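Local coordinates for binding component of ABC transporter (Wolinella succinogenes, PDB 3K4U), which is the putative solute-binding component of an ABC transporter and holds a lysine in its pocket, at residues T117-F122 with Q150-G155; S125-A130 with L139-T144. All blocks are in the same frame, centred on the assembly; numbering follows the deposited sequence.

Interaction 1 (T117-F122 with Q150-G155); sequences TLVTKF and QEVLNG. With LYS (lysine), chain K.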
ATOM      1  N   THR E 117     -31.995  36.265   8.179  1.00 40.25           N
ATOM      2  CA  THR E 117     -31.798  36.652   6.779  1.00 38.71           C
ATOM      3  C   THR E 117     -30.418  36.179   6.330  1.00 36.75           C
ATOM      4  O   THR E 117     -29.422  36.407   7.046  1.00 37.64           O
ATOM      5  CB  THR E 117     -31.850  38.177   6.648  1.00 38.95           C
ATOM      6  OG1 THR E 117     -32.698  38.714   7.684  1.00 45.90           O
ATOM      7  CG2 THR E 117     -32.374  38.570   5.285  1.00 45.81           C
ATOM      8  N   LEU E 118     -30.350  35.522   5.167  1.00 33.39           N
ATOM      9  CA  LEU E 118     -29.077  35.004   4.629  1.00 30.28           C
ATOM     10  C   LEU E 118     -28.765  35.438   3.178  1.00 28.27           C
ATOM     11  O   LEU E 118     -29.582  35.278   2.253  1.00 26.56           O
ATOM     12  CB  LEU E 118     -29.083  33.490   4.740  1.00 29.87           C
ATOM     13  CG  LEU E 118     -28.226  32.575   3.866  1.00  4.08           C
ATOM     14  CD1 LEU E 118     -27.109  31.994   4.694  1.00 29.55           C
ATOM     15  CD2 LEU E 118     -29.129  31.491   3.334  1.00 29.41           C
ATOM     16  N   VAL E 119     -27.561  35.969   2.980  1.00 27.81           N
ATOM     17  CA  VAL E 119     -27.213  36.557   1.678  1.00 26.69           C
ATOM     18  C   VAL E 119     -26.004  35.976   0.955  1.00 27.01           C
ATOM     19  O   VAL E 119     -24.976  35.614   1.580  1.00 27.52           O
ATOM     20  CB  VAL E 119     -27.094  38.079   1.731  1.00 25.35           C
ATOM     21  CG1 VAL E 119     -28.465  38.696   1.984  1.00 20.01           C
ATOM     22  CG2 VAL E 119     -26.111  38.501   2.784  1.00 19.10           C
ATOM     23  N   THR E 120     -26.147  35.896  -0.369  1.00 26.09           N
ATOM     24  CA  THR E 120     -25.038  35.551  -1.244  1.00 25.77           C
ATOM     25  C   THR E 120     -25.126  36.197  -2.655  1.00 25.02           C
ATOM     26  O   THR E 120     -26.061  36.962  -2.969  1.00 24.70           O
ATOM     27  CB  THR E 120     -24.890  34.022  -1.351  1.00 25.78           C
ATOM     28  OG1 THR E 120     -23.529  33.691  -1.665  1.00 17.97           O
ATOM     29  CG2 THR E 120     -25.820  33.452  -2.407  1.00 17.50           C
ATOM     30  N   LYS E 121     -24.156  35.869  -3.498  1.00 23.86           N
ATOM     31  CA  LYS E 121     -24.129  36.403  -4.831  1.00 24.17           C
ATOM     32  C   LYS E 121     -25.126  35.656  -5.726  1.00 24.95           C
ATOM     33  O   LYS E 121     -25.438  34.476  -5.473  1.00 25.75           O
ATOM     34  CB  LYS E 121     -22.717  36.288  -5.394  1.00 23.60           C
ATOM     35  CG  LYS E 121     -22.644  36.463  -6.931  1.00 13.15           C
ATOM     36  CD  LYS E 121     -21.285  35.981  -7.416  1.00 22.69           C
ATOM     37  CE  LYS E 121     -21.028  36.366  -8.835  1.00 12.77           C
ATOM     38  NZ  LYS E 121     -20.889  37.826  -8.973  1.00 21.29           N
ATOM     39  N   PHE E 122     -25.591  36.320  -6.784  1.00 23.79           N
ATOM     40  CA  PHE E 122     -26.602  35.734  -7.657  1.00 23.09           C
ATOM     41  C   PHE E 122     -26.059  34.694  -8.646  1.00 24.03           C
ATOM     42  O   PHE E 122     -24.950  34.854  -9.203  1.00 24.55           O
ATOM     43  CB  PHE E 122     -27.367  36.823  -8.417  1.00 21.66           C
ATOM     44  CG  PHE E 122     -28.422  36.281  -9.342  1.00 16.66           C
ATOM     45  CD1 PHE E 122     -29.707  35.951  -8.850  1.00 21.33           C
ATOM     46  CD2 PHE E 122     -28.137  36.052 -10.690  1.00 21.19           C
ATOM     47  CE1 PHE E 122     -30.699  35.435  -9.696  1.00 16.22           C
ATOM     48  CE2 PHE E 122     -29.133  35.518 -11.553  1.00 16.95           C
ATOM     49  CZ  PHE E 122     -30.414  35.206 -11.040  1.00 20.69           C
ATOM     50  N   GLN E 150     -21.435  42.990   2.777  1.00 23.86           N
ATOM     51  CA  GLN E 150     -21.746  44.316   3.333  1.00 23.84           C
ATOM     52  C   GLN E 150     -23.050  44.309   4.093  1.00 24.38           C
ATOM     53  O   GLN E 150     -23.132  44.915   5.141  1.00 24.40           O
ATOM     54  CB  GLN E 150     -21.783  45.391   2.257  1.00 23.58           C
ATOM     55  CG  GLN E 150     -20.412  45.961   1.889  1.00 18.05           C
ATOM     56  CD  GLN E 150     -19.724  46.571   3.081  1.00 23.15           C
ATOM     57  OE1 GLN E 150     -20.317  47.375   3.805  1.00 18.18           O
ATOM     58  NE2 GLN E 150     -18.481  46.169   3.321  1.00 18.06           N
ATOM     59  N   GLU E 151     -24.053  43.592   3.581  1.00 25.55           N
ATOM     60  CA  GLU E 151     -25.351  43.459   4.260  1.00 27.37           C
ATOM     61  C   GLU E 151     -25.264  42.853   5.677  1.00 28.28           C
ATOM     62  O   GLU E 151     -25.990  43.270   6.592  1.00 29.72           O
ATOM     63  CB  GLU E 151     -26.353  42.654   3.417  1.00 28.79           C
ATOM     64  CG  GLU E 151     -26.541  43.091   1.980  1.00 51.18           C
ATOM     65  CD  GLU E 151     -27.059  44.504   1.862  1.00 31.14           C
ATOM     66  OE1 GLU E 151     -28.150  44.792   2.417  1.00 51.92           O
ATOM     67  OE2 GLU E 151     -26.368  45.334   1.217  1.00 51.77           O
ATOM     68  N   VAL E 152     -24.396  41.878   5.891  1.00 27.53           N
ATOM     69  CA  VAL E 152     -24.260  41.402   7.252  1.00 27.77           C
ATOM     70  C   VAL E 152     -23.385  42.392   8.074  1.00 27.93           C
ATOM     71  O   VAL E 152     -23.740  42.741   9.229  1.00 27.82           O
ATOM     72  CB  VAL E 152     -23.987  39.832   7.353  1.00 27.98           C
ATOM     73  CG1 VAL E 152     -23.396  39.251   6.045  1.00 11.16           C
ATOM     74  CG2 VAL E 152     -23.212  39.438   8.594  1.00 10.76           C
ATOM     75  N   LEU E 153     -22.309  42.899   7.461  1.00 27.45           N
ATOM     76  CA  LEU E 153     -21.540  44.021   8.063  1.00 27.84           C
ATOM     77  C   LEU E 153     -22.386  45.258   8.388  1.00 28.79           C
ATOM     78  O   LEU E 153     -22.120  45.966   9.366  1.00 28.24           O
ATOM     79  CB  LEU E 153     -20.361  44.451   7.186  1.00 27.05           C
ATOM     80  CG  LEU E 153     -19.120  43.563   7.303  1.00 26.19           C
ATOM     81  CD1 LEU E 153     -18.147  43.827   6.168  1.00 26.63           C
ATOM     82  CD2 LEU E 153     -18.456  43.744   8.638  1.00 26.15           C
ATOM     83  N   ASN E 154     -23.407  45.502   7.568  1.00 29.94           N
ATOM     84  CA  ASN E 154     -24.301  46.625   7.785  1.00 30.93           C
ATOM     85  C   ASN E 154     -25.371  46.325   8.813  1.00 31.85           C
ATOM     86  O   ASN E 154     -26.018  47.242   9.304  1.00 32.09           O
ATOM     87  CB  ASN E 154     -24.927  47.091   6.462  1.00 30.60           C
ATOM     88  CG  ASN E 154     -23.948  47.888   5.609  1.00 35.92           C
ATOM     89  OD1 ASN E 154     -22.878  48.285   6.080  1.00 30.41           O
ATOM     90  ND2 ASN E 154     -24.302  48.113   4.346  1.00 30.31           N
ATOM     91  N   GLY E 155     -25.547  45.045   9.145  1.00 32.28           N
ATOM     92  CA  GLY E 155     -26.630  44.625  10.040  1.00 32.30           C
ATOM     93  C   GLY E 155     -27.998  44.724   9.367  1.00 32.50           C
ATOM     94  O   GLY E 155     -28.986  45.074  10.010  1.00 33.41           O
TER
HETATM   95  N   LYS K 501     -17.445  28.071  -6.970  1.00 30.74           N
HETATM   96  CA  LYS K 501     -18.297  29.205  -7.264  1.00 30.80           C
HETATM   97  C   LYS K 501     -19.174  28.826  -8.436  1.00 30.93           C
HETATM   98  O   LYS K 501     -18.741  28.052  -9.286  1.00 30.69           O
HETATM   99  CB  LYS K 501     -17.446  30.427  -7.640  1.00 30.98           C
HETATM  100  CG  LYS K 501     -18.134  31.760  -7.470  1.00 24.16           C
HETATM  101  CD  LYS K 501     -17.678  32.718  -8.514  1.00 30.39           C
HETATM  102  CE  LYS K 501     -18.053  34.168  -8.190  1.00 25.37           C
HETATM  103  NZ  LYS K 501     -17.329  35.147  -9.043  1.00 30.30           N
HETATM  104  OXT LYS K 501     -20.309  29.279  -8.564  1.00 31.04           O

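Interaction 2 (S125-A130 with L139-T144); sequences SAEYAA and LKTYDT. With LYS (lysine), chain K.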
ATOM      1  N   SER E 125     -22.635  28.913  -7.202  1.00 18.76           N
ATOM      2  CA  SER E 125     -22.659  27.683  -6.413  1.00 19.35           C
ATOM      3  C   SER E 125     -23.416  27.850  -5.115  1.00 20.39           C
ATOM      4  O   SER E 125     -24.284  27.046  -4.792  1.00 20.93           O
ATOM      5  CB  SER E 125     -21.254  27.230  -6.051  1.00 19.73           C
ATOM      6  OG  SER E 125     -20.801  26.231  -6.917  1.00 51.50           O
ATOM      7  N   ALA E 126     -23.091  28.899  -4.370  1.00 20.91           N
ATOM      8  CA  ALA E 126     -23.705  29.128  -3.078  1.00 20.81           C
ATOM      9  C   ALA E 126     -25.214  29.316  -3.213  1.00 22.07           C
ATOM     10  O   ALA E 126     -25.994  28.763  -2.436  1.00 22.39           O
ATOM     11  CB  ALA E 126     -23.064  30.328  -2.421  1.00 20.35           C
ATOM     12  N   GLU E 127     -25.636  30.085  -4.208  1.00 22.91           N
ATOM     13  CA  GLU E 127     -27.025  30.389  -4.313  1.00 24.33           C
ATOM     14  C   GLU E 127     -27.861  29.121  -4.459  1.00 26.26           C
ATOM     15  O   GLU E 127     -28.914  29.011  -3.815  1.00 25.73           O
ATOM     16  CB  GLU E 127     -27.271  31.319  -5.472  1.00 24.88           C
ATOM     17  CG  GLU E 127     -28.508  32.149  -5.260  1.00 26.50           C
ATOM     18  CD  GLU E 127     -29.434  32.046  -6.423  1.00 24.69           C
ATOM     19  OE1 GLU E 127     -28.946  32.059  -7.577  1.00 26.37           O
ATOM     20  OE2 GLU E 127     -30.655  31.985  -6.172  1.00 26.96           O
ATOM     21  N   TYR E 128     -27.376  28.176  -5.276  1.00 28.42           N
ATOM     22  CA  TYR E 128     -28.021  26.867  -5.485  1.00 30.56           C
ATOM     23  C   TYR E 128     -27.954  25.934  -4.250  1.00 29.57           C
ATOM     24  O   TYR E 128     -28.924  25.238  -3.925  1.00 28.56           O
ATOM     25  CB  TYR E 128     -27.447  26.181  -6.732  1.00 33.39           C
ATOM     26  CG  TYR E 128     -27.503  27.073  -7.955  1.00 65.83           C
ATOM     27  CD1 TYR E 128     -28.725  27.300  -8.621  1.00 35.94           C
ATOM     28  CD2 TYR E 128     -26.344  27.720  -8.443  1.00 35.64           C
ATOM     29  CE1 TYR E 128     -28.797  28.154  -9.732  1.00 65.87           C
ATOM     30  CE2 TYR E 128     -26.409  28.563  -9.562  1.00 65.82           C
ATOM     31  CZ  TYR E 128     -27.638  28.781 -10.191  1.00 36.28           C
ATOM     32  OH  TYR E 128     -27.711  29.607 -11.298  1.00 66.09           O
ATOM     33  N   ALA E 129     -26.809  25.934  -3.580  1.00 29.80           N
ATOM     34  CA  ALA E 129     -26.629  25.208  -2.321  1.00 30.91           C
ATOM     35  C   ALA E 129     -27.586  25.744  -1.245  1.00 33.57           C
ATOM     36  O   ALA E 129     -28.404  24.986  -0.705  1.00 34.81           O
ATOM     37  CB  ALA E 129     -25.181  25.277  -1.844  1.00 29.51           C
ATOM     38  N   ALA E 130     -27.522  27.044  -0.959  1.00 34.05           N
ATOM     39  CA  ALA E 130     -28.428  27.628   0.020  1.00 35.09           C
ATOM     40  C   ALA E 130     -29.894  27.300  -0.257  1.00 35.75           C
ATOM     41  O   ALA E 130     -30.659  27.109   0.683  1.00 36.59           O
ATOM     42  CB  ALA E 130     -28.228  29.120   0.125  1.00 35.70           C
ATOM     43  N   LEU E 139     -33.472  34.211   1.961  1.00 33.05           N
ATOM     44  CA  LEU E 139     -32.342  34.305   1.050  1.00 32.84           C
ATOM     45  C   LEU E 139     -32.474  35.485   0.087  1.00 31.85           C
ATOM     46  O   LEU E 139     -33.382  35.510  -0.759  1.00 31.13           O
ATOM     47  CB  LEU E 139     -32.131  33.001   0.264  1.00 33.23           C
ATOM     48  CG  LEU E 139     -30.941  33.036  -0.709  1.00 40.77           C
ATOM     49  CD1 LEU E 139     -29.661  32.605  -0.006  1.00 33.27           C
ATOM     50  CD2 LEU E 139     -31.201  32.164  -1.926  1.00 33.11           C
ATOM     51  N   LYS E 140     -31.540  36.432   0.220  1.00 31.22           N
ATOM     52  CA  LYS E 140     -31.405  37.561  -0.699  1.00 30.15           C
ATOM     53  C   LYS E 140     -30.088  37.509  -1.458  1.00 29.23           C
ATOM     54  O   LYS E 140     -29.073  37.028  -0.948  1.00 28.28           O
ATOM     55  CB  LYS E 140     -31.492  38.882   0.048  1.00 29.89           C
ATOM     56  CG  LYS E 140     -32.895  39.273   0.453  1.00 29.25           C
ATOM     57  CD  LYS E 140     -33.023  40.774   0.538  1.00 28.90           C
ATOM     58  CE  LYS E 140     -32.165  41.345   1.628  1.00 28.81           C
ATOM     59  NZ  LYS E 140     -32.603  42.715   1.927  1.00 28.09           N
ATOM     60  N   THR E 141     -30.116  38.045  -2.673  1.00 28.88           N
ATOM     61  CA  THR E 141     -28.996  37.906  -3.595  1.00 28.17           C
ATOM     62  C   THR E 141     -28.535  39.236  -4.201  1.00 27.15           C
ATOM     63  O   THR E 141     -29.329  40.127  -4.451  1.00 27.36           O
ATOM     64  CB  THR E 141     -29.351  37.003  -4.778  1.00 27.95           C
ATOM     65  OG1 THR E 141     -30.318  37.686  -5.595  1.00 15.63           O
ATOM     66  CG2 THR E 141     -29.876  35.668  -4.314  1.00 14.91           C
ATOM     67  N   TYR E 142     -27.239  39.305  -4.478  1.00 25.91           N
ATOM     68  CA  TYR E 142     -26.586  40.487  -4.927  1.00 25.28           C
ATOM     69  C   TYR E 142     -25.581  40.140  -6.009  1.00 25.68           C
ATOM     70  O   TYR E 142     -24.989  39.046  -6.009  1.00 26.68           O
ATOM     71  CB  TYR E 142     -25.895  41.143  -3.735  1.00 25.17           C
ATOM     72  CG  TYR E 142     -26.892  41.606  -2.698  1.00 30.74           C
ATOM     73  CD1 TYR E 142     -27.525  42.840  -2.829  1.00 24.72           C
ATOM     74  CD2 TYR E 142     -27.236  40.793  -1.605  1.00 25.19           C
ATOM     75  CE1 TYR E 142     -28.446  43.267  -1.910  1.00 30.21           C
ATOM     76  CE2 TYR E 142     -28.167  41.215  -0.674  1.00 30.24           C
ATOM     77  CZ  TYR E 142     -28.771  42.462  -0.833  1.00 25.18           C
ATOM     78  OH  TYR E 142     -29.709  42.912   0.076  1.00 30.08           O
ATOM     79  N   ASP E 143     -25.385  41.094  -6.913  1.00 24.39           N
ATOM     80  CA  ASP E 143     -24.452  40.996  -8.027  1.00 22.88           C
ATOM     81  C   ASP E 143     -23.009  40.691  -7.655  1.00 20.69           C
ATOM     82  O   ASP E 143     -22.281  40.114  -8.472  1.00 19.86           O
ATOM     83  CB  ASP E 143     -24.523  42.274  -8.874  1.00 23.69           C
ATOM     84  CG  ASP E 143     -25.869  42.424  -9.549  1.00 48.93           C
ATOM     85  OD1 ASP E 143     -26.421  41.359  -9.955  1.00 24.96           O
ATOM     86  OD2 ASP E 143     -26.379  43.578  -9.657  1.00 25.48           O
ATOM     87  N   THR E 144     -22.586  41.069  -6.448  1.00 19.31           N
ATOM     88  CA  THR E 144     -21.215  40.748  -6.019  1.00 18.87           C
ATOM     89  C   THR E 144     -21.051  40.168  -4.597  1.00 18.82           C
ATOM     90  O   THR E 144     -21.837  40.445  -3.687  1.00 19.00           O
ATOM     91  CB  THR E 144     -20.227  41.930  -6.228  1.00 18.58           C
ATOM     92  OG1 THR E 144     -20.522  42.992  -5.302  1.00  4.00           O
ATOM     93  CG2 THR E 144     -20.278  42.425  -7.657  1.00  2.16           C
TER
HETATM   94  N   LYS K 501     -17.445  28.071  -6.970  1.00 30.74           N
HETATM   95  CA  LYS K 501     -18.297  29.205  -7.264  1.00 30.80           C
HETATM   96  C   LYS K 501     -19.174  28.826  -8.436  1.00 30.93           C
HETATM   97  O   LYS K 501     -18.741  28.052  -9.286  1.00 30.69           O
HETATM   98  CB  LYS K 501     -17.446  30.427  -7.640  1.00 30.98           C
HETATM   99  CG  LYS K 501     -18.134  31.760  -7.470  1.00 24.16           C
HETATM  100  CD  LYS K 501     -17.678  32.718  -8.514  1.00 30.39           C
HETATM  101  CE  LYS K 501     -18.053  34.168  -8.190  1.00 25.37           C
HETATM  102  NZ  LYS K 501     -17.329  35.147  -9.043  1.00 30.30           N
HETATM  103  OXT LYS K 501     -20.309  29.279  -8.564  1.00 31.04           O

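Interaction 1 (T117-F122 with Q150-G155)
Val119 points from strand 117-121 to the side of helix 145-154 that carries Glu151 and Val152, a small apolar contact where the helix of a beta-alpha-beta crossover passes over the strand between its two ends. The chain runs from strand 138-142 through helix 145-154 to strand 159-163, and strand 117-121 lies between these two strands, parallel to both. This is the layered alpha/beta architecture of a periplasmic binding protein lobe. From CB of Val119 the two methyls diverge. CG2 points to the helix, where it meets CB of Glu151 at 4.2 Å and CG1 of Val152 at 4.3 Å, a loose van der Waals touch with the methyl straddling two successive residues. CG1 of Val119 leans the other way, along the sheet, and comes within 3.7 Å of CE2 of Tyr142. Glu151 gives only its aliphatic root to the contact: folded at both chi1 and chi2 (-61°), it takes its carboxylate away from the strand. Val152 also touches Phe160 of strand 159-163. The helix ends in a Schellman motif at Gly155, whose positive phi (72°) accompanies a bond from its N to O of Val152 (2.9 Å). At the far end of the strand, Lys121 belongs to the ligand pocket. It is extended until its last torsion, and the bend there (chi4 67°) turns NZ to a hydrogen bond with O of Asp143, while CE lies 3.8 Å from CE of the bound lysine.

Interaction 2 (S125-A130 with L139-T144)
Leu139 lays its CD1 methyl against CB of Ala130, 3.8 Å away, and brings CD2 to 4.3 Å from OE2 of Glu127, one turn earlier on helix 125-133. Its CG stands opposite the backbone N (chi1 -180°), which carries the methyl pair to the helix. Further along the strand, CG2 of Thr141 meets CG of Glu127 at 3.9 Å, the two side chains crossing at a slant. Glu127 is kinked at chi2, and its carboxylate is held outside the contact: OE1 accepts a hydrogen bond from N of Gly123, and Lys131 is at most a weak, long ion partner of OE2. At the start of the helix Ser125 donates its N to OXT of the bound lysine, 2.7 Å and nearly straight at 171°, so the ligand carboxylate sits at a helix N-terminus, which probably helps to stabilise its charge. Ser125 OG is hydrogen-bonded to OG1 of Thr73. Helix and strand run antiparallel, with axes 10.2 Å apart, as the last two elements of the unit strand 117-121, helix 125-133, strand 138-142. Beyond the strand, Thr144 serves as N-cap of helix 145-154, while strand 117-121 lies beside strand 138-142 and strand 89-98 meets the helix through Gln93.

Both interactions are built on one sheet, in which strands 117-121 and 138-142 are neighbours joined by probable backbone hydrogen bonds, among them Phe122 N to Tyr142 O. Interaction 1 packs helix 145-154 on one face. Interaction 2 packs helix 125-133 on the other, where Leu118 and Thr120 also point. The first is the more buried and depends mainly on aliphatic carbons; the second is partly buried, with an acidic side chain among its methyls. Interaction 2 is nested within the chain loop that interaction 1 closes. Each also reaches the bound lysine, 117-122 beside its side chain and 125-130 at its carboxylate.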